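Local coordinates for glycoside hydrolase family 16 protein (Bacteroides ovatus, PDB 7KR6), which probably acts as an endo-glucanase, hydrolysing glycosidic bonds of mixed-linkage beta-glucans within the chain, at residues V72-D77 / S81-T86; I116-T121 / L125-W130; K163-A168 / N189-G194; Y196-L201 / I266-I271; L238-A243 / N251-L256. The protein carries 1 engineered substitution. One frame throughout, in Å; residues are numbered along the deposited sequence.

Contact 1: residues V72-D77 / S81-T86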
# COMPACT_ATOMS: atom_id res chain seq x y z
N VAL A 72 18.09 -23.27 -1.77
CA VAL A 72 19.00 -22.31 -2.42
C VAL A 72 20.07 -23.14 -3.12
O VAL A 72 20.72 -23.99 -2.43
CB VAL A 72 19.61 -21.32 -1.41
CG1 VAL A 72 20.47 -20.32 -2.14
CG2 VAL A 72 18.54 -20.63 -0.58
N SER A 73 20.31 -22.86 -4.40
CA SER A 73 21.38 -23.55 -5.14
C SER A 73 21.96 -22.63 -6.21
O SER A 73 21.34 -21.59 -6.58
CB SER A 73 20.91 -24.87 -5.69
OG SER A 73 20.02 -24.68 -6.76
N VAL A 74 23.15 -22.98 -6.71
CA VAL A 74 23.73 -22.36 -7.92
C VAL A 74 23.81 -23.44 -9.01
O VAL A 74 24.30 -24.56 -8.70
CB VAL A 74 25.09 -21.69 -7.62
CG1 VAL A 74 25.78 -21.29 -8.90
CG2 VAL A 74 24.89 -20.46 -6.74
N GLY A 75 23.30 -23.15 -10.20
CA GLY A 75 23.16 -24.20 -11.23
C GLY A 75 23.06 -23.62 -12.61
O GLY A 75 23.22 -22.42 -12.79
N LYS A 76 22.80 -24.48 -13.58
CA LYS A 76 22.76 -24.06 -14.99
C LYS A 76 21.32 -23.68 -15.31
O LYS A 76 20.39 -24.34 -14.80
CB LYS A 76 23.25 -25.20 -15.88
N ASP A 77 21.15 -22.64 -16.13
CA ASP A 77 19.91 -22.35 -16.85
C ASP A 77 20.29 -22.08 -18.30
O ASP A 77 20.74 -20.96 -18.62
CB ASP A 77 19.17 -21.15 -16.24
CG ASP A 77 17.82 -20.96 -16.88
OD1 ASP A 77 17.25 -21.98 -17.34
OD2 ASP A 77 17.36 -19.80 -16.96
N SER A 81 25.04 -19.59 -15.72
CA SER A 81 25.21 -20.04 -14.32
C SER A 81 24.46 -19.04 -13.46
O SER A 81 24.72 -17.86 -13.59
CB SER A 81 26.65 -20.19 -13.85
OG SER A 81 26.66 -20.93 -12.61
N VAL A 82 23.54 -19.54 -12.65
CA VAL A 82 22.56 -18.64 -11.95
C VAL A 82 22.37 -19.10 -10.51
O VAL A 82 22.47 -20.30 -10.16
CB VAL A 82 21.21 -18.63 -12.70
CG1 VAL A 82 21.41 -18.20 -14.13
CG2 VAL A 82 20.52 -19.96 -12.62
N LEU A 83 22.00 -18.17 -9.66
CA LEU A 83 21.44 -18.50 -8.34
C LEU A 83 19.99 -19.00 -8.54
O LEU A 83 19.22 -18.33 -9.23
CB LEU A 83 21.48 -17.25 -7.44
CG LEU A 83 20.84 -17.38 -6.06
CD1 LEU A 83 21.66 -18.27 -5.14
CD2 LEU A 83 20.62 -15.99 -5.47
N ILE A 84 19.63 -20.08 -7.86
CA ILE A 84 18.27 -20.69 -7.98
C ILE A 84 17.63 -20.72 -6.61
O ILE A 84 18.11 -21.38 -5.68
CB ILE A 84 18.33 -22.09 -8.61
CG1 ILE A 84 19.14 -22.10 -9.90
CG2 ILE A 84 16.92 -22.62 -8.85
CD1 ILE A 84 19.41 -23.50 -10.40
N LEU A 85 16.53 -19.98 -6.46
CA LEU A 85 15.64 -20.16 -5.30
C LEU A 85 14.45 -21.02 -5.74
O LEU A 85 13.70 -20.60 -6.67
CB LEU A 85 15.16 -18.80 -4.80
CG LEU A 85 16.27 -17.77 -4.57
CD1 LEU A 85 15.69 -16.43 -4.17
CD2 LEU A 85 17.28 -18.24 -3.52
N THR A 86 14.27 -22.13 -5.06
CA THR A 86 13.24 -23.14 -5.43
C THR A 86 12.15 -23.21 -4.38
O THR A 86 12.42 -23.52 -3.22
CB THR A 86 13.86 -24.52 -5.60
OG1 THR A 86 14.88 -24.39 -6.60
CG2 THR A 86 12.79 -25.53 -5.97
O HOH W 1 17.49 -24.09 -5.48
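Ser81 touches Val74 near the turn of an antiparallel beta hairpin in the GH16 jelly roll, its OG 3.8 Å from Val74 CG1 and hydrogen-bonded to the backbone O of Phe42; its strand partner is Lys76. Val82 and Gly75 form a hydrogen-bonded pair: Val82 N to Gly75 O spans 2.9 Å and Gly75 N to Val82 O 3.0 Å. On the face of Ser73 and Ile84, Val82 CG2 rests 4.0 Å from Asp77 CB; beyond it, Asp77 OD2 is held by Lys117 and Tyr196. Leu83 points to the other face, with Val72 and Val74. With CG anti to the backbone N (chi1 175°) and chi2 near 72°, Leu83 places CD1 3.8 Å from Val72 CG1. Ile84 pairs with Ser73 by two backbone bonds, the one from Ile84 N to Ser73 O short at 2.6 Å. Its extended side chain carries CD1 to 3.9 Å from Gly75 CA, over a residue with no side chain. Leu85 runs alongside Val72, CD2 beside CG2. At Thr86 a water joins three oxygens: it donates to Thr86 OG1 and to Ile84 O, the latter at 2.8 Å, and also bonds to Ser73 OG.

Contact 2: residues I116-T121 / L125-W130. With G2F (2-deoxy-2-fluoro-alpha-D-glucopyranose), chain C.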
# COMPACT_ATOMS: atom_id res chain seq x y z
N ILE A 116 17.14 -11.04 -13.36
CA ILE A 116 16.24 -12.00 -12.68
C ILE A 116 15.22 -12.53 -13.67
O ILE A 116 14.56 -11.72 -14.36
CB ILE A 116 15.55 -11.34 -11.47
CG1 ILE A 116 16.56 -10.70 -10.52
CG2 ILE A 116 14.69 -12.34 -10.73
CD1 ILE A 116 15.92 -9.93 -9.37
N LYS A 117 15.02 -13.83 -13.60
CA LYS A 117 13.94 -14.56 -14.29
C LYS A 117 12.98 -15.03 -13.21
O LYS A 117 13.38 -15.72 -12.29
CB LYS A 117 14.50 -15.74 -15.09
CG LYS A 117 13.40 -16.45 -15.87
CD LYS A 117 13.99 -17.29 -16.98
CE LYS A 117 13.93 -18.76 -16.67
NZ LYS A 117 14.75 -19.52 -17.64
N LEU A 118 11.71 -14.68 -13.39
CA LEU A 118 10.66 -14.88 -12.37
C LEU A 118 9.71 -15.96 -12.87
O LEU A 118 9.38 -16.01 -14.05
CB LEU A 118 9.91 -13.57 -12.13
CG LEU A 118 10.71 -12.49 -11.42
CD1 LEU A 118 9.93 -11.19 -11.35
CD2 LEU A 118 11.15 -12.98 -10.05
N PRO A 119 9.20 -16.79 -11.94
CA PRO A 119 8.11 -17.72 -12.23
C PRO A 119 6.82 -16.90 -12.41
O PRO A 119 6.70 -15.75 -11.96
CB PRO A 119 8.00 -18.55 -10.95
CG PRO A 119 8.41 -17.57 -9.89
CD PRO A 119 9.50 -16.73 -10.51
N LYS A 120 5.84 -17.50 -13.05
CA LYS A 120 4.45 -17.01 -12.96
C LYS A 120 4.01 -17.00 -11.49
O LYS A 120 3.99 -18.04 -10.84
CB LYS A 120 3.59 -17.86 -13.90
CG LYS A 120 3.92 -17.54 -15.35
CD LYS A 120 3.02 -18.13 -16.36
CE LYS A 120 3.65 -18.10 -17.74
NZ LYS A 120 3.82 -16.72 -18.25
N THR A 121 3.63 -15.82 -10.99
CA THR A 121 3.35 -15.65 -9.55
C THR A 121 1.88 -15.93 -9.24
O THR A 121 1.57 -16.17 -8.04
CB THR A 121 3.73 -14.25 -9.07
OG1 THR A 121 3.07 -13.22 -9.85
CG2 THR A 121 5.22 -14.07 -9.11
N LEU A 125 2.66 -16.76 -5.29
CA LEU A 125 4.15 -16.63 -5.21
C LEU A 125 4.50 -15.15 -5.01
O LEU A 125 3.80 -14.25 -5.55
CB LEU A 125 4.81 -17.22 -6.44
CG LEU A 125 4.50 -18.68 -6.78
CD1 LEU A 125 5.36 -19.12 -7.96
CD2 LEU A 125 4.75 -19.55 -5.57
N TRP A 126 5.55 -14.89 -4.22
CA TRP A 126 5.96 -13.53 -3.83
C TRP A 126 7.47 -13.43 -3.87
O TRP A 126 8.15 -13.45 -2.81
CB TRP A 126 5.35 -13.24 -2.47
CG TRP A 126 5.66 -11.92 -1.87
CD1 TRP A 126 6.20 -10.80 -2.45
CD2 TRP A 126 5.40 -11.57 -0.50
NE1 TRP A 126 6.32 -9.80 -1.52
CE2 TRP A 126 5.85 -10.25 -0.32
CE3 TRP A 126 4.90 -12.28 0.61
CZ2 TRP A 126 5.78 -9.61 0.91
CZ3 TRP A 126 4.82 -11.64 1.82
CH2 TRP A 126 5.25 -10.33 1.96
N PRO A 127 8.03 -13.29 -5.08
CA PRO A 127 9.48 -13.02 -5.22
C PRO A 127 9.80 -11.58 -4.88
O PRO A 127 8.97 -10.69 -5.13
CB PRO A 127 9.72 -13.18 -6.71
CG PRO A 127 8.36 -12.84 -7.35
CD PRO A 127 7.35 -13.41 -6.38
N ALA A 128 11.02 -11.34 -4.37
CA ALA A 128 11.46 -9.97 -4.06
C ALA A 128 13.00 -9.86 -4.17
O ALA A 128 13.74 -10.87 -3.98
CB ALA A 128 10.96 -9.55 -2.71
N PHE A 129 13.42 -8.67 -4.52
CA PHE A 129 14.81 -8.20 -4.56
C PHE A 129 14.83 -6.94 -3.72
O PHE A 129 14.13 -5.98 -4.09
CB PHE A 129 15.19 -7.96 -6.03
CG PHE A 129 16.49 -7.23 -6.27
CD1 PHE A 129 17.60 -7.41 -5.44
CD2 PHE A 129 16.60 -6.37 -7.34
CE1 PHE A 129 18.78 -6.74 -5.72
CE2 PHE A 129 17.79 -5.71 -7.64
CZ PHE A 129 18.88 -5.90 -6.81
N TRP A 130 15.59 -6.94 -2.63
CA TRP A 130 15.44 -5.88 -1.63
C TRP A 130 16.71 -5.71 -0.79
O TRP A 130 17.68 -6.40 -1.02
CB TRP A 130 14.19 -6.18 -0.81
CG TRP A 130 14.10 -7.51 -0.15
CD1 TRP A 130 13.97 -8.74 -0.73
CD2 TRP A 130 13.88 -7.73 1.25
NE1 TRP A 130 13.75 -9.70 0.22
CE2 TRP A 130 13.70 -9.10 1.44
CE3 TRP A 130 13.84 -6.88 2.37
CZ2 TRP A 130 13.41 -9.64 2.69
CZ3 TRP A 130 13.57 -7.43 3.59
CH2 TRP A 130 13.36 -8.78 3.75
C1 G2F C . 9.78 -5.36 2.65
C2 G2F C . 8.96 -5.86 3.79
C3 G2F C . 9.42 -7.23 4.24
C4 G2F C . 9.29 -8.16 3.07
C5 G2F C . 10.22 -7.60 1.95
C6 G2F C . 10.35 -8.42 0.68
O3 G2F C . 8.65 -7.66 5.36
O4 G2F C . 9.67 -9.51 3.52
O5 G2F C . 9.84 -6.27 1.55
O6 G2F C . 9.00 -8.75 0.17
F2 G2F C . 8.97 -4.87 4.83
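Leu118 and Pro127 meet in the buried interior of the GH16 beta-jelly-roll, where strand 112-117 and the loop after it pack against strand 125-133. The apolar contacts run in a row. Leu118 CD2 comes to 3.6 Å from Pro127 CB, and the Thr121 side chain crosses that of Pro127 at about a right angle, Thr121 CG2 3.5 Å from Pro127 CD. Ile116 CD1, at the end of an extended chain, approaches Phe129 CB at 3.9 Å, while Leu125 CD1 reaches Pro119 CG at the other end. The backbones draw together toward the turn, from 9.1 Å between the CA atoms of Ile116 and Phe129 to 4.5 Å between those of Thr121 and Leu125.

One backbone hydrogen bond closes the turn: Leu125 N to Thr121 O, 3.0 Å. Thr121 OG1 is bonded to Gln192 NE2.

Trp126 and Ala128 point away from this core, and with Trp130 they line the glycan pocket. Ala128 CB touches the hydroxymethyl group of the fluoroglucose. Trp126 is stacked on Phe244, and Trp126 NE1 lies 3.3 Å from G2F O6. Trp130, whose NE1 bonds to Asn237, lays one indole face under the sugar, with G2F C6 over the ring centre, 3.4 Å above the plane.

Contact 3: residues K163-A168 / N189-G194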
# COMPACT_ATOMS: atom_id res chain seq x y z
N LYS A 163 2.59 -8.44 -14.95
CA LYS A 163 3.11 -7.09 -15.23
C LYS A 163 3.17 -6.22 -13.98
O LYS A 163 3.89 -5.20 -14.02
CB LYS A 163 2.28 -6.38 -16.30
CG LYS A 163 2.33 -7.08 -17.64
CD LYS A 163 1.75 -6.27 -18.76
CE LYS A 163 1.46 -7.10 -19.99
NZ LYS A 163 0.76 -6.26 -20.99
N GLN A 164 2.46 -6.56 -12.91
CA GLN A 164 2.26 -5.63 -11.77
C GLN A 164 3.44 -5.73 -10.81
O GLN A 164 3.64 -6.79 -10.16
CB GLN A 164 0.95 -5.89 -11.05
CG GLN A 164 0.74 -4.81 -10.02
CD GLN A 164 -0.49 -5.07 -9.21
OE1 GLN A 164 -1.60 -5.04 -9.74
NE2 GLN A 164 -0.26 -5.39 -7.95
N VAL A 165 4.16 -4.62 -10.68
CA VAL A 165 5.33 -4.55 -9.80
C VAL A 165 5.01 -3.62 -8.64
O VAL A 165 4.39 -2.56 -8.84
CB VAL A 165 6.57 -4.05 -10.54
CG1 VAL A 165 7.74 -3.89 -9.60
CG2 VAL A 165 6.93 -4.98 -11.68
N ASN A 166 5.51 -3.98 -7.48
CA ASN A 166 5.40 -3.20 -6.24
C ASN A 166 6.80 -2.79 -5.83
O ASN A 166 7.70 -3.62 -5.92
CB ASN A 166 4.70 -4.07 -5.20
CG ASN A 166 3.19 -3.97 -5.36
OD1 ASN A 166 2.58 -4.57 -6.28
ND2 ASN A 166 2.58 -3.17 -4.49
N THR A 167 6.98 -1.56 -5.46
CA THR A 167 8.25 -1.10 -4.86
C THR A 167 7.88 -0.34 -3.58
O THR A 167 6.79 0.27 -3.52
CB THR A 167 9.06 -0.31 -5.89
OG1 THR A 167 10.30 0.06 -5.28
CG2 THR A 167 8.34 0.94 -6.32
N ALA A 168 8.75 -0.32 -2.58
CA ALA A 168 8.37 0.22 -1.28
C ALA A 168 9.60 0.62 -0.47
O ALA A 168 10.67 0.02 -0.68
CB ALA A 168 7.53 -0.72 -0.46
N ASN A 189 5.33 -4.99 -20.59
CA ASN A 189 5.29 -6.39 -21.02
C ASN A 189 5.41 -7.32 -19.83
O ASN A 189 5.91 -6.87 -18.78
CB ASN A 189 6.44 -6.68 -21.99
CG ASN A 189 6.45 -5.71 -23.16
OD1 ASN A 189 7.39 -4.92 -23.33
ND2 ASN A 189 5.39 -5.78 -23.93
N SER A 190 5.06 -8.60 -20.00
CA SER A 190 5.22 -9.62 -18.94
C SER A 190 6.68 -9.69 -18.47
O SER A 190 7.61 -9.66 -19.33
CB SER A 190 4.76 -10.97 -19.40
OG SER A 190 5.11 -11.96 -18.47
N LEU A 191 6.88 -9.71 -17.15
CA LEU A 191 8.19 -9.97 -16.50
C LEU A 191 8.30 -11.43 -16.13
O LEU A 191 9.33 -11.82 -15.58
CB LEU A 191 8.34 -9.08 -15.27
CG LEU A 191 8.37 -7.60 -15.61
CD1 LEU A 191 8.29 -6.81 -14.30
CD2 LEU A 191 9.65 -7.23 -16.39
N GLN A 192 7.31 -12.25 -16.54
CA GLN A 192 7.18 -13.64 -16.09
C GLN A 192 7.04 -14.49 -17.36
O GLN A 192 6.11 -15.29 -17.45
CB GLN A 192 6.04 -13.83 -15.10
CG GLN A 192 6.20 -13.01 -13.83
CD GLN A 192 4.99 -13.04 -12.93
OE1 GLN A 192 4.03 -13.78 -13.18
NE2 GLN A 192 4.97 -12.18 -11.92
N ASP A 193 7.96 -14.25 -18.29
CA ASP A 193 7.82 -14.58 -19.73
C ASP A 193 8.94 -15.57 -20.11
O ASP A 193 9.21 -15.69 -21.29
CB ASP A 193 7.96 -13.33 -20.60
CG ASP A 193 9.28 -12.56 -20.48
OD1 ASP A 193 9.94 -12.70 -19.44
OD2 ASP A 193 9.60 -11.78 -21.44
N GLY A 194 9.62 -16.16 -19.13
CA GLY A 194 10.74 -17.10 -19.40
C GLY A 194 12.03 -16.40 -19.80
O GLY A 194 12.95 -17.12 -20.24
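Lys163 stretches along the backbone of Asn189 and Ser190, where the loop between strands 179-186 and 197-203 of the jelly roll folds back beside the start of strand 164-171. From CB the chain sets off with CG opposite the carbonyl carbon (chi1 -63°) and stays extended to its end. CG lies 3.8 Å from Asn189 O; CD follows at 4.0 Å from Asn189 C; CE comes to 3.9 Å from Ser190 N. The tip, NZ, passes beyond these residues and hydrogen-bonds to the backbone O of Ala188. The aliphatic part of the lysine thus lies against peptide groups of the loop, while its ammonium is bound at a carbonyl just before the 189-194 segment.

The loop holds its own shape by an ST turn: Ser190 OG accepts from Gln192 N at 2.9 Å and is also hydrogen-bonded to the carboxylate of Glu162. Farther on, Asp193 OD1 bonds to His197 NE2 at the start of strand 197-203.

Deeper in, Val165 and Leu191 cross at about a right angle. Met150 of strand 144-150 touches both side chains, and Phe217 also packs on the valine. The meeting of methyls here is tight, Val165 CG2 to Leu191 CD1 measuring 3.5 Å.

Contact 4: residues Y196-L201 / I266-I271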
# COMPACT_ATOMS: atom_id res chain seq x y z
N TYR A 196 15.11 -13.23 -18.68
CA TYR A 196 15.73 -12.43 -17.60
C TYR A 196 15.42 -10.97 -17.87
O TYR A 196 15.39 -10.52 -19.02
CB TYR A 196 17.24 -12.69 -17.54
CG TYR A 196 17.54 -14.06 -16.99
CD1 TYR A 196 17.45 -15.20 -17.77
CD2 TYR A 196 17.93 -14.23 -15.67
CE1 TYR A 196 17.73 -16.46 -17.25
CE2 TYR A 196 18.11 -15.49 -15.11
CZ TYR A 196 18.07 -16.61 -15.92
OH TYR A 196 18.30 -17.85 -15.40
N HIS A 197 15.19 -10.22 -16.79
CA HIS A 197 14.97 -8.75 -16.83
C HIS A 197 15.87 -8.08 -15.80
O HIS A 197 16.24 -8.72 -14.81
CB HIS A 197 13.48 -8.41 -16.61
CG HIS A 197 12.58 -9.03 -17.63
ND1 HIS A 197 12.22 -8.38 -18.79
CD2 HIS A 197 12.00 -10.25 -17.65
CE1 HIS A 197 11.45 -9.18 -19.50
NE2 HIS A 197 11.31 -10.35 -18.84
N THR A 198 16.27 -6.87 -16.07
CA THR A 198 17.23 -6.14 -15.23
C THR A 198 16.42 -5.23 -14.30
O THR A 198 15.61 -4.39 -14.80
CB THR A 198 18.21 -5.32 -16.05
OG1 THR A 198 18.92 -6.29 -16.83
CG2 THR A 198 19.18 -4.56 -15.18
N TYR A 199 16.66 -5.36 -13.01
CA TYR A 199 16.04 -4.54 -11.95
C TYR A 199 17.18 -3.68 -11.40
O TYR A 199 18.16 -4.26 -10.96
CB TYR A 199 15.37 -5.44 -10.89
CG TYR A 199 14.30 -6.30 -11.50
CD1 TYR A 199 13.03 -5.80 -11.62
CD2 TYR A 199 14.56 -7.56 -12.04
CE1 TYR A 199 12.02 -6.51 -12.22
CE2 TYR A 199 13.56 -8.29 -12.68
CZ TYR A 199 12.29 -7.76 -12.75
OH TYR A 199 11.26 -8.46 -13.33
N SER A 200 17.00 -2.36 -11.45
CA SER A 200 18.05 -1.38 -11.07
C SER A 200 17.52 -0.45 -9.98
O SER A 200 16.37 -0.01 -10.04
CB SER A 200 18.47 -0.59 -12.26
OG SER A 200 18.85 -1.48 -13.32
N LEU A 201 18.40 -0.10 -9.05
CA LEU A 201 18.14 0.95 -8.05
C LEU A 201 19.27 1.95 -8.11
O LEU A 201 20.43 1.54 -7.88
CB LEU A 201 18.07 0.36 -6.64
CG LEU A 201 17.96 1.41 -5.54
CD1 LEU A 201 16.58 2.04 -5.49
CD2 LEU A 201 18.30 0.82 -4.21
N ILE A 266 18.54 -15.85 -10.52
CA ILE A 266 19.32 -14.59 -10.53
C ILE A 266 20.64 -14.89 -11.27
O ILE A 266 21.43 -15.70 -10.77
CB ILE A 266 19.54 -13.99 -9.13
CG1 ILE A 266 18.23 -13.76 -8.36
CG2 ILE A 266 20.28 -12.68 -9.25
CD1 ILE A 266 17.68 -14.95 -7.63
N ASP A 267 20.80 -14.28 -12.43
CA ASP A 267 21.99 -14.56 -13.30
C ASP A 267 23.18 -13.83 -12.71
O ASP A 267 24.32 -14.37 -12.78
CB ASP A 267 21.76 -14.07 -14.71
CG ASP A 267 22.78 -14.56 -15.73
OD1 ASP A 267 23.64 -15.37 -15.33
OD2 ASP A 267 22.68 -14.14 -16.89
N TRP A 268 22.96 -12.65 -12.17
CA TRP A 268 24.06 -11.79 -11.67
C TRP A 268 23.47 -10.64 -10.87
O TRP A 268 22.29 -10.30 -11.03
CB TRP A 268 24.98 -11.27 -12.80
CG TRP A 268 24.32 -10.59 -13.95
CD1 TRP A 268 24.10 -11.12 -15.20
CD2 TRP A 268 23.82 -9.25 -14.01
NE1 TRP A 268 23.52 -10.20 -16.01
CE2 TRP A 268 23.36 -9.03 -15.33
CE3 TRP A 268 23.75 -8.19 -13.10
CZ2 TRP A 268 22.79 -7.84 -15.75
CZ3 TRP A 268 23.18 -7.00 -13.51
CH2 TRP A 268 22.70 -6.84 -14.81
N VAL A 269 24.28 -10.11 -9.98
CA VAL A 269 24.00 -8.85 -9.26
C VAL A 269 25.29 -8.05 -9.28
O VAL A 269 26.38 -8.65 -9.18
CB VAL A 269 23.41 -9.10 -7.86
CG1 VAL A 269 24.26 -10.00 -6.99
CG2 VAL A 269 23.08 -7.79 -7.14
N LYS A 270 25.17 -6.76 -9.46
CA LYS A 270 26.37 -5.90 -9.45
C LYS A 270 26.09 -4.57 -8.78
O LYS A 270 24.97 -4.03 -8.86
CB LYS A 270 26.95 -5.79 -10.86
CG LYS A 270 26.13 -5.01 -11.86
CD LYS A 270 26.76 -4.99 -13.23
CE LYS A 270 25.91 -4.27 -14.25
NZ LYS A 270 26.21 -4.75 -15.62
N ILE A 271 27.14 -4.01 -8.18
CA ILE A 271 27.11 -2.66 -7.58
C ILE A 271 28.10 -1.82 -8.38
O ILE A 271 29.27 -2.25 -8.51
CB ILE A 271 27.46 -2.69 -6.09
CG1 ILE A 271 26.66 -3.77 -5.34
CG2 ILE A 271 27.25 -1.31 -5.49
CD1 ILE A 271 27.04 -3.98 -3.90
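The Tyr196 ring meets Asp267 obliquely through its CD2-CE2 side, with CE2 3.9 Å from Asp267 CB. Ring and carboxylate planes stand 53° apart, and it is the methylene of the aspartate that does the touching, while the phenol OH reaches past this residue to Asp77. Farther along, the indole of Trp268 is approached, again obliquely, by a methyl group, Thr198 CG2 lying 4.2 Å from Trp268 CH2. Trp268 holds CG between its backbone N and carbonyl carbon (chi1 53°), and the six-membered ring comes, through CH2, beside the threonine methyl. The backbones themselves stay well apart, 9.4 Å between the CA atoms of Thr198 and Val269, because strand 112-117 runs between them, antiparallel to both. Tyr196 and Trp268 each touch Ser115 of that middle strand. Long side chains bridging over a central strand to join its two neighbours on the partly exposed face of a sheet are in keeping with the GH16 beta-sandwich.

Contact 5: residues L238-A243 / N251-L256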
# COMPACT_ATOMS: atom_id res chain seq x y z
N LEU A 238 12.08 -16.03 -2.43
CA LEU A 238 10.81 -16.44 -3.09
C LEU A 238 9.89 -16.88 -1.96
O LEU A 238 9.96 -18.03 -1.48
CB LEU A 238 11.07 -17.50 -4.16
CG LEU A 238 9.83 -18.07 -4.84
CD1 LEU A 238 9.05 -16.99 -5.57
CD2 LEU A 238 10.27 -19.09 -5.86
N ALA A 239 9.02 -15.96 -1.52
CA ALA A 239 8.02 -16.28 -0.49
C ALA A 239 6.84 -16.96 -1.19
O ALA A 239 6.70 -16.79 -2.43
CB ALA A 239 7.59 -15.05 0.28
N VAL A 240 6.12 -17.76 -0.42
CA VAL A 240 4.85 -18.40 -0.87
C VAL A 240 3.73 -17.99 0.09
O VAL A 240 3.79 -18.31 1.33
CB VAL A 240 5.02 -19.92 -0.95
CG1 VAL A 240 3.79 -20.57 -1.55
CG2 VAL A 240 6.28 -20.31 -1.70
N GLY A 241 2.69 -17.33 -0.44
CA GLY A 241 1.68 -16.71 0.41
C GLY A 241 2.23 -15.58 1.25
O GLY A 241 3.38 -15.20 1.06
N GLY A 242 1.44 -15.14 2.20
CA GLY A 242 1.71 -13.93 2.98
C GLY A 242 0.66 -12.87 2.72
O GLY A 242 0.04 -12.84 1.64
N ALA A 243 0.55 -11.93 3.64
CA ALA A 243 -0.49 -10.87 3.59
C ALA A 243 -0.43 -10.10 2.27
O ALA A 243 -1.48 -9.78 1.73
CB ALA A 243 -0.36 -9.92 4.72
N ASN A 251 -5.23 -23.56 1.98
CA ASN A 251 -6.48 -23.90 1.24
C ASN A 251 -6.81 -22.87 0.17
O ASN A 251 -7.69 -23.12 -0.67
CB ASN A 251 -7.68 -24.00 2.18
CG ASN A 251 -7.70 -25.31 2.91
OD1 ASN A 251 -7.04 -26.25 2.49
ND2 ASN A 251 -8.43 -25.35 4.02
N LYS A 252 -6.15 -21.72 0.16
CA LYS A 252 -6.39 -20.66 -0.84
C LYS A 252 -5.19 -20.53 -1.79
O LYS A 252 -5.23 -19.67 -2.67
CB LYS A 252 -6.70 -19.33 -0.16
CG LYS A 252 -7.78 -19.40 0.89
CD LYS A 252 -9.16 -19.77 0.30
CE LYS A 252 -10.23 -19.89 1.35
NZ LYS A 252 -11.46 -20.49 0.75
N LEU A 253 -4.16 -21.36 -1.63
CA LEU A 253 -2.96 -21.31 -2.49
C LEU A 253 -3.32 -21.99 -3.81
O LEU A 253 -3.87 -23.10 -3.78
CB LEU A 253 -1.78 -21.95 -1.76
CG LEU A 253 -0.43 -21.76 -2.44
CD1 LEU A 253 0.01 -20.31 -2.36
CD2 LEU A 253 0.60 -22.67 -1.80
N THR A 254 -3.20 -21.30 -4.93
CA THR A 254 -3.39 -21.95 -6.25
C THR A 254 -2.08 -22.03 -7.04
O THR A 254 -2.03 -22.79 -8.00
CB THR A 254 -4.50 -21.23 -7.01
OG1 THR A 254 -4.22 -19.85 -7.24
CG2 THR A 254 -5.80 -21.30 -6.24
N GLY A 255 -1.05 -21.29 -6.66
CA GLY A 255 0.17 -21.13 -7.46
C GLY A 255 1.22 -22.21 -7.21
O GLY A 255 2.27 -22.18 -7.87
N LEU A 256 0.96 -23.14 -6.29
CA LEU A 256 1.93 -24.24 -6.02
C LEU A 256 1.15 -25.50 -5.61
O LEU A 256 0.68 -25.61 -4.46
CB LEU A 256 2.91 -23.76 -4.94
CG LEU A 256 4.20 -24.55 -4.83
CD1 LEU A 256 5.03 -24.44 -6.08
CD2 LEU A 256 5.00 -24.12 -3.61
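Val240 CG1 sits against the fork of Leu253, 3.8 Å from Leu253 CD2 and 3.9 Å from Leu253 CD1, the side chains crossing at about a right angle. This methyl is anti to the valine's own backbone N (chi1 -174°), and on the same atom Leu256 CD2 closes in at 4.3 Å. One valine methyl is therefore shared by two leucines of the loop. At the next residue the chain leaves its strand through Gly241, with phi at +65°; Gly241 N lies 4.4 Å from Leu253 CD1. The contact is wholly apolar apart from that backbone atom, and the residues that touch are all buried. The loop is also held by a polar link, Leu256 O accepting from Arg89 NH1. In the fold, the end of strand 232-240 is thus covered by the loop leading to strand 261-271. Ile94 of strand 93-107 touches Val240, Leu253 and Leu256 alike, and Ala87 of strand 80-90 packs on the valine.

In the fold
Contacts 1, 2 and 3 follow one another along the chain; contact 5 lies within the long loop that contact 4 closes. Contacts 2 and 3 are nearest, their centres about 8 Å apart, joined by a hydrogen bond from Lys120 NZ to Gln192 O. Contact 4 meets contact 1 through neighbouring strands 80-90 and 261-271, and contact 2 through strand 112-117. Contact 5 joins contact 2 by the pairing of strands 125-133 and 232-240, yet its centre is about 25 Å from that of contact 4, on the opposite side of the chain's centre. Contact 2 thus links the strand that lines the sugar pocket to the rest of the beta-sandwich, with the others set around it.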